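Acetylxylan esterase / glucomannan deacetylase (Cellvibrio japonicus, PDB 2W9X) removes acetyl groups from plant cell wall polysaccharides, hydrolysing acetylated xylan and, with a large preference, acetylated glucomannan. Local coordinates at residues 56-61 and 189-194. Residues are numbered along the deposited sequence; the frame is centred on the assembly and turned at random.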
loop_
_atom_site.group_PDB
_atom_site.type_symbol
_atom_site.label_atom_id
_atom_site.label_comp_id
_atom_site.label_asym_id
_atom_site.label_seq_id
_atom_site.Cartn_x
_atom_site.Cartn_y
_atom_site.Cartn_z
ATOM N N TYR B 56 21.029 -20.421 -3.981
ATOM C CA TYR B 56 20.709 -21.829 -4.261
ATOM C C TYR B 56 21.053 -22.275 -5.681
ATOM O O TYR B 56 21.122 -21.455 -6.607
ATOM C CB TYR B 56 19.241 -22.162 -3.930
ATOM C CG TYR B 56 18.200 -21.350 -4.673
ATOM C CD1 TYR B 56 17.668 -21.803 -5.884
ATOM C CD2 TYR B 56 17.730 -20.137 -4.150
ATOM C CE1 TYR B 56 16.704 -21.064 -6.567
ATOM C CE2 TYR B 56 16.766 -19.390 -4.824
ATOM C CZ TYR B 56 16.253 -19.858 -6.030
ATOM O OH TYR B 56 15.294 -19.133 -6.696
ATOM N N PHE B 57 21.261 -23.582 -5.827
ATOM C CA PHE B 57 21.564 -24.227 -7.110
ATOM C C PHE B 57 20.655 -25.445 -7.295
ATOM O O PHE B 57 20.483 -26.250 -6.359
ATOM C CB PHE B 57 23.031 -24.670 -7.159
ATOM C CG PHE B 57 24.012 -23.564 -6.875
ATOM C CD1 PHE B 57 24.549 -22.804 -7.921
ATOM C CD2 PHE B 57 24.415 -23.289 -5.574
ATOM C CE1 PHE B 57 25.454 -21.785 -7.661
ATOM C CE2 PHE B 57 25.325 -22.263 -5.309
ATOM C CZ PHE B 57 25.842 -21.513 -6.351
ATOM N N GLU B 58 20.066 -25.567 -8.485
ATOM C CA GLU B 58 19.145 -26.662 -8.783
ATOM C C GLU B 58 19.582 -27.432 -10.014
ATOM O O GLU B 58 20.158 -26.854 -10.949
ATOM C CB GLU B 58 17.717 -26.163 -8.976
ATOM C CG GLU B 58 17.041 -25.731 -7.679
ATOM C CD GLU B 58 15.741 -25.009 -7.914
ATOM O OE1 GLU B 58 14.704 -25.533 -7.474
ATOM O OE2 GLU B 58 15.745 -23.923 -8.540
ATOM N N THR B 59 19.311 -28.737 -9.996
ATOM C CA THR B 59 19.506 -29.591 -11.174
ATOM C C THR B 59 18.496 -30.747 -11.237
ATOM O O THR B 59 17.803 -31.035 -10.251
ATOM C CB THR B 59 20.962 -30.100 -11.303
ATOM O OG1 THR B 59 21.171 -30.557 -12.638
ATOM C CG2 THR B 59 21.268 -31.238 -10.331
ATOM N N ALA B 60 18.432 -31.402 -12.402
ATOM C CA ALA B 60 17.488 -32.483 -12.659
ATOM C C ALA B 60 18.088 -33.456 -13.661
ATOM O O ALA B 60 18.695 -33.039 -14.659
ATOM C CB ALA B 60 16.159 -31.929 -13.178
ATOM N N PHE B 61 17.918 -34.750 -13.397
ATOM C CA PHE B 61 18.501 -35.793 -14.252
ATOM C C PHE B 61 17.866 -37.166 -14.048
ATOM O O PHE B 61 17.339 -37.472 -12.974
ATOM C CB PHE B 61 20.013 -35.893 -14.017
ATOM C CG PHE B 61 20.380 -36.395 -12.649
ATOM C CD1 PHE B 61 20.301 -35.556 -11.537
ATOM C CD2 PHE B 61 20.805 -37.705 -12.471
ATOM C CE1 PHE B 61 20.634 -36.022 -10.270
ATOM C CE2 PHE B 61 21.142 -38.181 -11.207
ATOM C CZ PHE B 61 21.057 -37.338 -10.104
ATOM N N ASP B 189 6.063 -20.362 -5.917
ATOM C CA ASP B 189 7.055 -20.960 -6.815
ATOM C C ASP B 189 7.809 -19.911 -7.640
ATOM O O ASP B 189 7.924 -20.021 -8.864
ATOM C CB ASP B 189 6.427 -22.039 -7.719
ATOM C CG ASP B 189 7.465 -22.843 -8.481
ATOM O OD1 ASP B 189 8.594 -23.021 -7.961
ATOM O OD2 ASP B 189 7.149 -23.290 -9.609
ATOM N N ALA B 190 8.319 -18.897 -6.947
ATOM C CA ALA B 190 9.106 -17.842 -7.587
ATOM C C ALA B 190 10.571 -18.011 -7.275
ATOM O O ALA B 190 10.940 -18.499 -6.212
ATOM C CB ALA B 190 8.638 -16.468 -7.117
ATOM N N ASP B 191 11.419 -17.612 -8.211
ATOM C CA ASP B 191 12.831 -17.502 -7.898
ATOM C C ASP B 191 13.053 -16.306 -6.983
ATOM O O ASP B 191 12.252 -15.365 -6.973
ATOM C CB ASP B 191 13.668 -17.419 -9.178
ATOM C CG ASP B 191 13.866 -18.772 -9.814
ATOM O OD1 ASP B 191 14.341 -19.708 -9.126
ATOM O OD2 ASP B 191 13.524 -18.902 -11.002
ATOM N N TYR B 192 14.102 -16.349 -6.169
ATOM C CA TYR B 192 14.307 -15.265 -5.213
ATOM C C TYR B 192 15.749 -14.893 -5.035
ATOM O O TYR B 192 16.639 -15.734 -5.184
ATOM C CB TYR B 192 13.682 -15.582 -3.832
ATOM C CG TYR B 192 14.134 -16.885 -3.177
ATOM C CD1 TYR B 192 15.213 -16.915 -2.289
ATOM C CD2 TYR B 192 13.448 -18.083 -3.418
ATOM C CE1 TYR B 192 15.615 -18.110 -1.680
ATOM C CE2 TYR B 192 13.826 -19.274 -2.798
ATOM C CZ TYR B 192 14.901 -19.282 -1.937
ATOM O OH TYR B 192 15.261 -20.471 -1.352
ATOM N N GLN B 193 15.953 -13.615 -4.722
ATOM C CA GLN B 193 17.226 -13.086 -4.259
ATOM C C GLN B 193 16.989 -12.447 -2.894
ATOM O O GLN B 193 16.015 -11.720 -2.713
ATOM C CB GLN B 193 17.772 -12.042 -5.245
ATOM C CG GLN B 193 18.270 -12.637 -6.568
ATOM C CD GLN B 193 19.194 -11.687 -7.328
ATOM O OE1 GLN B 193 19.712 -12.027 -8.396
ATOM N NE2 GLN B 193 19.399 -10.488 -6.780
ATOM N N ILE B 194 17.870 -12.744 -1.939
ATOM C CA ILE B 194 17.811 -12.171 -0.586
ATOM C C ILE B 194 19.049 -11.299 -0.402
ATOM O O ILE B 194 20.084 -11.743 0.082
ATOM C CB ILE B 194 17.724 -13.248 0.538
ATOM C CG1 ILE B 194 16.665 -14.323 0.213
ATOM C CG2 ILE B 194 17.492 -12.594 1.912
ATOM C CD1 ILE B 194 15.201 -13.810 0.121
#
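Two groups grip the phenol oxygen of Tyr56: OH donates to Asp191 OD1 over 2.7 Å, and Tyr192 N donates to OH over 3.1 Å with an N-H...O angle of 153°. This joins the two domains of a family 2 carbohydrate esterase, linking strand 56-62 of the N-terminal beta domain to strand 191-196, an outermost strand of the parallel sheet in the GDSL-type (SGNH) hydrolase domain. The strand axes come no closer than 10.1 Å, so side chains span the gap. OD1 receives the phenol on its anti lone pair, away from OD2, and lies at the edge of the Tyr56 ring, in its plane; the carboxylate is turned only 21° from that ring. OD1 is also hydrogen-bonded by His31 NE2 and salt-bridged by Arg141 NH1; the same NH1 forms a salt bridge with Glu58 OE2, which probably offsets the repulsion between OE2 and OD1, 4.5 Å apart. Tyr192 CG lies between its backbone N and carbonyl carbon, and the ring beyond it meets that of Tyr56 obliquely, centroids 4.6 Å apart and planes at 44°. Arg110 makes a cation-pi contact with Tyr56 and hydrogen-bonds Tyr192 OH, which Gln177 also binds. Tyr192 CZ approaches the Tyr56 ring obliquely, whereas Tyr56 CE2 sits over the centre of one Tyr192 face, 3.4 Å above its plane.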